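Local coordinates for protein phosphoglycerate dehydrogenase (Lactobacillus plantarum, PDB 3EVT) that probably catalyses the NAD-dependent oxidation of 3-phosphoglycerate to 3-phosphohydroxypyruvate, the step that leads from glycolysis into serine synthesis, at residues 42-46 / 288-292; 93-98 / 278-282; 134-138 / 159-163. Residue numbers count along the deposited sequence, not the author numbering.

In the fold
The chain folds into two lobes, each built on a parallel sheet. Contact 1 lies in the five-stranded lobe, where strand 41-45 meets helix 284-302 from the far end of the chain. Contact 3 lies in the seven-stranded NAD-binding lobe, beside its first two strands. Their centres are about 33 Å apart. Contact 2 sits between, its centre about 20 Å from that of contact 1 and about 22 Å from that of contact 3. Along the chain, contact 1 encloses contact 2, which encloses contact 3. Contacts 1 and 2 touch through Ile93, Val288 and Ile291. The chain crosses between the lobes twice near contact 2; in this family the active site lies in the interlobe cleft.

Contact 1: residues 42-46 / 288-292; sequences EVMYG and VFPIF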
# COMPACT_ATOMS: atom_id res chain seq x y z
N GLU A 42 -28.50 17.98 1.02
CA GLU A 42 -27.19 18.44 1.53
C GLU A 42 -26.02 17.95 0.68
O GLU A 42 -24.93 18.50 0.72
CB GLU A 42 -27.00 18.04 2.99
CG GLU A 42 -28.03 18.64 3.92
CD GLU A 42 -27.79 18.24 5.38
OE1 GLU A 42 -26.62 18.16 5.82
OE2 GLU A 42 -28.78 17.96 6.08
N VAL A 43 -26.28 16.90 -0.09
CA VAL A 43 -25.27 16.32 -0.94
C VAL A 43 -25.83 16.03 -2.34
O VAL A 43 -27.01 15.71 -2.51
CB VAL A 43 -24.76 15.03 -0.33
CG1 VAL A 43 -23.75 14.37 -1.26
CG2 VAL A 43 -24.21 15.31 1.09
N MET A 44 -24.98 16.16 -3.35
CA MET A 44 -25.37 15.84 -4.69
C MET A 44 -24.37 14.84 -5.23
O MET A 44 -23.14 15.07 -5.22
CB MET A 44 -25.46 17.14 -5.53
CG MET A 44 -26.27 17.03 -6.86
SD MET A 44 -26.33 18.61 -7.81
CE MET A 44 -26.51 19.69 -6.41
N TYR A 45 -24.87 13.70 -5.66
CA TYR A 45 -24.05 12.76 -6.39
C TYR A 45 -24.29 12.95 -7.90
O TYR A 45 -25.38 12.62 -8.41
CB TYR A 45 -24.43 11.36 -5.95
CG TYR A 45 -23.69 10.27 -6.68
CD1 TYR A 45 -22.34 10.39 -6.99
CD2 TYR A 45 -24.34 9.10 -7.04
CE1 TYR A 45 -21.65 9.33 -7.67
CE2 TYR A 45 -23.67 8.06 -7.69
CZ TYR A 45 -22.33 8.18 -8.00
OH TYR A 45 -21.74 7.14 -8.67
N GLY A 46 -23.29 13.54 -8.59
CA GLY A 46 -23.37 13.89 -10.01
C GLY A 46 -23.78 15.35 -10.14
O GLY A 46 -24.55 15.85 -9.34
N VAL A 288 -16.46 4.79 -10.30
CA VAL A 288 -16.84 6.08 -9.82
C VAL A 288 -17.62 5.99 -8.47
O VAL A 288 -17.45 6.84 -7.60
CB VAL A 288 -17.69 6.74 -10.87
CG1 VAL A 288 -18.37 7.95 -10.28
CG2 VAL A 288 -16.79 7.11 -12.07
N PHE A 289 -18.44 4.96 -8.29
CA PHE A 289 -19.28 4.88 -7.09
C PHE A 289 -18.49 4.76 -5.78
O PHE A 289 -18.81 5.47 -4.82
CB PHE A 289 -20.31 3.75 -7.16
CG PHE A 289 -21.20 3.69 -5.93
CD1 PHE A 289 -22.20 4.64 -5.73
CD2 PHE A 289 -21.01 2.71 -4.96
CE1 PHE A 289 -23.04 4.62 -4.57
CE2 PHE A 289 -21.83 2.67 -3.77
CZ PHE A 289 -22.84 3.63 -3.58
N PRO A 290 -17.44 3.89 -5.72
CA PRO A 290 -16.62 3.82 -4.48
C PRO A 290 -16.00 5.17 -4.10
O PRO A 290 -15.78 5.42 -2.90
CB PRO A 290 -15.51 2.85 -4.86
CG PRO A 290 -16.09 1.97 -5.92
CD PRO A 290 -17.02 2.88 -6.71
N ILE A 291 -15.70 6.02 -5.10
CA ILE A 291 -15.21 7.37 -4.82
C ILE A 291 -16.23 8.19 -4.01
O ILE A 291 -15.91 8.69 -2.94
CB ILE A 291 -14.70 8.15 -6.08
CG1 ILE A 291 -13.45 7.46 -6.65
CG2 ILE A 291 -14.30 9.60 -5.71
CD1 ILE A 291 -13.03 7.97 -8.08
N PHE A 292 -17.45 8.29 -4.50
CA PHE A 292 -18.58 8.87 -3.76
C PHE A 292 -18.84 8.19 -2.39
O PHE A 292 -18.92 8.88 -1.39
CB PHE A 292 -19.88 8.79 -4.57
CG PHE A 292 -21.05 9.36 -3.82
CD1 PHE A 292 -21.04 10.72 -3.46
CD2 PHE A 292 -22.10 8.55 -3.43
CE1 PHE A 292 -22.08 11.25 -2.73
CE2 PHE A 292 -23.14 9.06 -2.69
CZ PHE A 292 -23.14 10.39 -2.34
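Tyr45 and Phe292 carry most of this contact. Strand 42-45 and helix 288-292 run nearly antiparallel, at 169°, with their axes 11.1 Å apart. The large rings fill this gap. The CA atoms of Tyr45 and Phe292 are the nearest pair, 7.2 Å apart, and both side chains leave the backbone toward the other segment. Both are t at chi1, which extends the rings into the space between strand and helix. The rings form an offset stack, with centroids 4.4 Å apart and planes at 18°. Tyr45 CD1 comes within 3.6 Å of Phe292 CG. Tyr45 CB also lies over the face of the Phe292 ring, 4.0 Å from its centroid, as a CH-pi contact. Val43, two residues back on the same side of the strand, puts CG1 at the edge of that ring, 3.8 Å from Phe292 CE1.

The far end of Tyr45 reaches along the helix. Its OH is 3.8 Å from Val288 CG1 and 3.7 Å from Phe289 CA. Phe292 also touches Val4 and Phe64 on the two neighbouring strands, and Phe289 packs on Leu18 of helix 12-21. Helix 284-302 thus packs on a face of the N-terminal parallel alpha/beta sheet, next to helix 12-21. With no hydrogen bond or salt bridge between them, the segments meet through ring stacking and apolar packing.

Contact 2: residues 93-98 / 278-282; sequences IHADAI and SGQIA
Residues 93-98 form the first turn and a half of helix 93-110, and residues 278-282 are an irregular loop leading toward helix 284-302. Together they mark the interdomain crossing of the two-lobed 2-hydroxyacid dehydrogenase fold. The helix is regular: Ala97 N donates to Ile93 O and Ile98 N to His94 O, both at 3.2 Å. The loop bends at Ser278 and Gly279 (phi/psi -59/-32 and -96/-7), then extends through Gln280 (-64/120) and Ile281 (-120/163). The nearest CA atoms are those of Ile98 and Ser278, 5.0 Å apart. There Ile98 CA makes a CA-H...O contact of 3.6 Å with Ser278 O. No conventional hydrogen bond joins the segments.

Ile281 points toward the helix, with chi1 p and chi2 t. Its CG2 is 3.6 Å from Ala97 CB, and its CD1 is 3.9 Å from Ile93 CG2. The same CD1 sits over the face of the His94 ring as a CH-pi contact; His94 has chi1 -86° and chi2 111°. Ile98 is m,t and also packs on Ile148 of helix 147-158. Beyond the pair, Ser278 N is hydrogen-bonded to Asp252 OD2, and Asp96 forms a salt bridge with Lys155. Ala97 packs on Arg111 of the second subunit, so the crossing lies beside the dimer interface. Ile98 CG1 rests 3.5 Å from Gly279 CA, and His94 CD2 lies 3.2 Å from Gly279 O.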
# COMPACT_ATOMS: atom_id res chain seq x y z
N ILE A 93 -8.27 7.37 -11.54
CA ILE A 93 -8.77 5.99 -11.50
C ILE A 93 -7.86 4.99 -12.21
O ILE A 93 -7.45 3.97 -11.62
CB ILE A 93 -10.19 5.84 -12.05
CG1 ILE A 93 -11.16 6.72 -11.24
CG2 ILE A 93 -10.56 4.32 -11.98
CD1 ILE A 93 -12.61 6.73 -11.78
N HIS A 94 -7.55 5.27 -13.47
CA HIS A 94 -6.64 4.42 -14.25
C HIS A 94 -5.28 4.40 -13.60
O HIS A 94 -4.74 3.36 -13.37
CB HIS A 94 -6.45 4.93 -15.70
CG HIS A 94 -7.49 4.46 -16.67
ND1 HIS A 94 -8.44 5.31 -17.23
CD2 HIS A 94 -7.73 3.23 -17.19
CE1 HIS A 94 -9.22 4.61 -18.05
NE2 HIS A 94 -8.82 3.35 -18.03
N ALA A 95 -4.73 5.57 -13.32
CA ALA A 95 -3.42 5.65 -12.65
C ALA A 95 -3.36 4.90 -11.31
O ALA A 95 -2.38 4.26 -11.04
CB ALA A 95 -2.99 7.09 -12.46
N ASP A 96 -4.40 4.98 -10.47
CA ASP A 96 -4.53 4.12 -9.27
C ASP A 96 -4.44 2.62 -9.53
O ASP A 96 -3.73 1.92 -8.79
CB ASP A 96 -5.85 4.39 -8.52
CG ASP A 96 -5.66 5.27 -7.25
OD1 ASP A 96 -5.04 6.38 -7.36
OD2 ASP A 96 -6.17 4.87 -6.14
N ALA A 97 -5.16 2.10 -10.52
CA ALA A 97 -5.08 0.66 -10.82
C ALA A 97 -3.69 0.22 -11.24
O ALA A 97 -3.21 -0.79 -10.78
CB ALA A 97 -6.12 0.22 -11.89
N ILE A 98 -3.06 0.96 -12.14
CA ILE A 98 -1.73 0.63 -12.60
C ILE A 98 -0.72 0.70 -11.44
O ILE A 98 0.18 -0.12 -11.32
CB ILE A 98 -1.29 1.63 -13.66
CG1 ILE A 98 -2.16 1.52 -14.91
CG2 ILE A 98 0.20 1.50 -13.92
CD1 ILE A 98 -2.02 2.82 -15.90
N SER A 278 -2.29 -4.25 -16.72
CA SER A 278 -2.18 -3.39 -15.52
C SER A 278 -3.14 -2.22 -15.52
O SER A 278 -3.58 -1.78 -14.46
CB SER A 278 -0.74 -2.86 -15.31
OG SER A 278 -0.36 -2.00 -16.37
N GLY A 279 -3.45 -1.71 -16.70
CA GLY A 279 -4.27 -0.51 -16.80
C GLY A 279 -5.77 -0.74 -17.02
O GLY A 279 -6.57 0.24 -17.01
N GLN A 280 -6.16 -2.00 -17.25
CA GLN A 280 -7.58 -2.35 -17.42
C GLN A 280 -8.40 -2.10 -16.16
O GLN A 280 -8.11 -2.67 -15.08
CB GLN A 280 -7.73 -3.81 -17.82
CG GLN A 280 -6.91 -4.19 -19.01
CD GLN A 280 -7.35 -5.48 -19.65
OE1 GLN A 280 -7.58 -6.49 -18.98
NE2 GLN A 280 -7.46 -5.47 -20.97
N ILE A 281 -9.41 -1.24 -16.27
CA ILE A 281 -10.27 -0.95 -15.13
C ILE A 281 -11.67 -1.30 -15.49
O ILE A 281 -12.00 -1.47 -16.67
CB ILE A 281 -10.26 0.54 -14.73
CG1 ILE A 281 -10.49 1.44 -15.94
CG2 ILE A 281 -8.95 0.91 -14.07
CD1 ILE A 281 -10.51 2.91 -15.57
N ALA A 282 -12.52 -1.43 -14.47
CA ALA A 282 -13.91 -1.75 -14.75
C ALA A 282 -14.66 -0.59 -15.39
O ALA A 282 -14.10 0.46 -15.74
CB ALA A 282 -14.64 -2.22 -13.50

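Contact 3: residues 134-138 / 159-163; sequences TLTGQ and LGMHV
Met161 and Leu135 are the main apolar side chains here. Met161 takes chi1 m, chi2 t and chi3 p (90°). Its CG lies 3.8 Å from Leu135 CB and 3.5 Å from Leu135 O. Leu135 is m,t, points toward 159-163, and packs with Met161 on Met106 and Phe194. Gln138 (m,t, chi3 50°) folds back so that NE2 donates to Thr134 O at 2.6 Å. His162 has chi1 t and chi2 75°; its end leads away, with NE2 hydrogen-bonded to Glu178.

Residues 135-138 form a type II turn, with Gly137 at phi/psi 93/-9 and Gln138 N donating to Leu135 O at 2.9 Å. Gly160, at 88/8, is the C-prime residue of the Schellman motif ending helix 147-158. Thr136 and Gly160 have the nearest CA atoms, 4.3 Å apart. Gly137 N donates to Gly160 O at 3.0 Å, and His162 N to Gln138 O at 2.8 Å. These bonds lead into the parallel pairing of strands 139-143 and 162-167, the first beta-alpha-beta unit of the Rossmann-type domain. They join the turn to the helix end, Glu100 of the second subunit accepts from Leu135 N and Thr136 N, and Leu135 and Met161 add apolar packing.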
# COMPACT_ATOMS: atom_id res chain seq x y z
N THR A 134 10.79 -6.25 3.18
CA THR A 134 9.61 -5.40 3.14
C THR A 134 9.83 -4.26 2.14
O THR A 134 11.00 -3.89 1.89
CB THR A 134 9.29 -4.77 4.54
OG1 THR A 134 10.43 -4.07 4.99
CG2 THR A 134 8.93 -5.85 5.61
N LEU A 135 8.75 -3.70 1.60
CA LEU A 135 8.87 -2.45 0.87
C LEU A 135 9.33 -1.28 1.76
O LEU A 135 10.13 -0.42 1.35
CB LEU A 135 7.54 -2.09 0.18
CG LEU A 135 7.06 -3.14 -0.86
CD1 LEU A 135 5.85 -2.64 -1.58
CD2 LEU A 135 8.13 -3.46 -1.81
N THR A 136 8.82 -1.25 2.99
CA THR A 136 9.18 -0.16 3.89
C THR A 136 10.70 -0.09 3.98
O THR A 136 11.39 -1.10 4.13
CB THR A 136 8.52 -0.27 5.26
OG1 THR A 136 8.79 0.93 6.01
CG2 THR A 136 9.01 -1.50 6.02
N GLY A 137 11.24 1.10 3.77
CA GLY A 137 12.68 1.24 3.90
C GLY A 137 13.46 1.06 2.61
O GLY A 137 14.64 1.31 2.62
N GLN A 138 12.84 0.62 1.51
CA GLN A 138 13.57 0.38 0.25
C GLN A 138 13.42 1.55 -0.75
O GLN A 138 12.61 2.49 -0.54
CB GLN A 138 13.21 -1.00 -0.37
CG GLN A 138 13.38 -2.20 0.59
CD GLN A 138 13.60 -3.57 -0.14
OE1 GLN A 138 14.46 -3.66 -1.03
NE2 GLN A 138 12.82 -4.63 0.24
N LEU A 159 3.70 3.66 1.93
CA LEU A 159 4.18 2.35 2.41
C LEU A 159 5.64 2.39 2.97
O LEU A 159 6.24 1.37 3.28
CB LEU A 159 4.00 1.32 1.30
CG LEU A 159 2.52 1.02 1.11
CD1 LEU A 159 2.29 0.35 -0.23
CD2 LEU A 159 2.01 0.14 2.31
N GLY A 160 6.20 3.59 3.08
CA GLY A 160 7.53 3.75 3.63
C GLY A 160 8.65 3.63 2.64
O GLY A 160 9.81 3.60 3.03
N MET A 161 8.34 3.57 1.33
CA MET A 161 9.43 3.52 0.32
C MET A 161 10.07 4.91 0.11
O MET A 161 9.43 5.94 0.28
CB MET A 161 8.96 2.93 -1.00
CG MET A 161 8.31 1.49 -0.96
SD MET A 161 8.16 0.80 -2.64
CE MET A 161 9.74 -0.00 -2.70
N HIS A 162 11.36 4.93 -0.19
CA HIS A 162 11.98 6.16 -0.70
C HIS A 162 11.88 6.24 -2.26
O HIS A 162 12.36 5.37 -3.01
CB HIS A 162 13.43 6.30 -0.23
CG HIS A 162 14.04 7.60 -0.62
ND1 HIS A 162 13.73 8.79 0.00
CD2 HIS A 162 14.95 7.91 -1.58
CE1 HIS A 162 14.42 9.78 -0.55
NE2 HIS A 162 15.15 9.27 -1.52
N VAL A 163 11.26 7.30 -2.73
CA VAL A 163 10.88 7.37 -4.15
C VAL A 163 11.59 8.48 -4.94
O VAL A 163 11.48 9.68 -4.66
CB VAL A 163 9.36 7.48 -4.33
CG1 VAL A 163 9.00 7.13 -5.73
CG2 VAL A 163 8.63 6.55 -3.35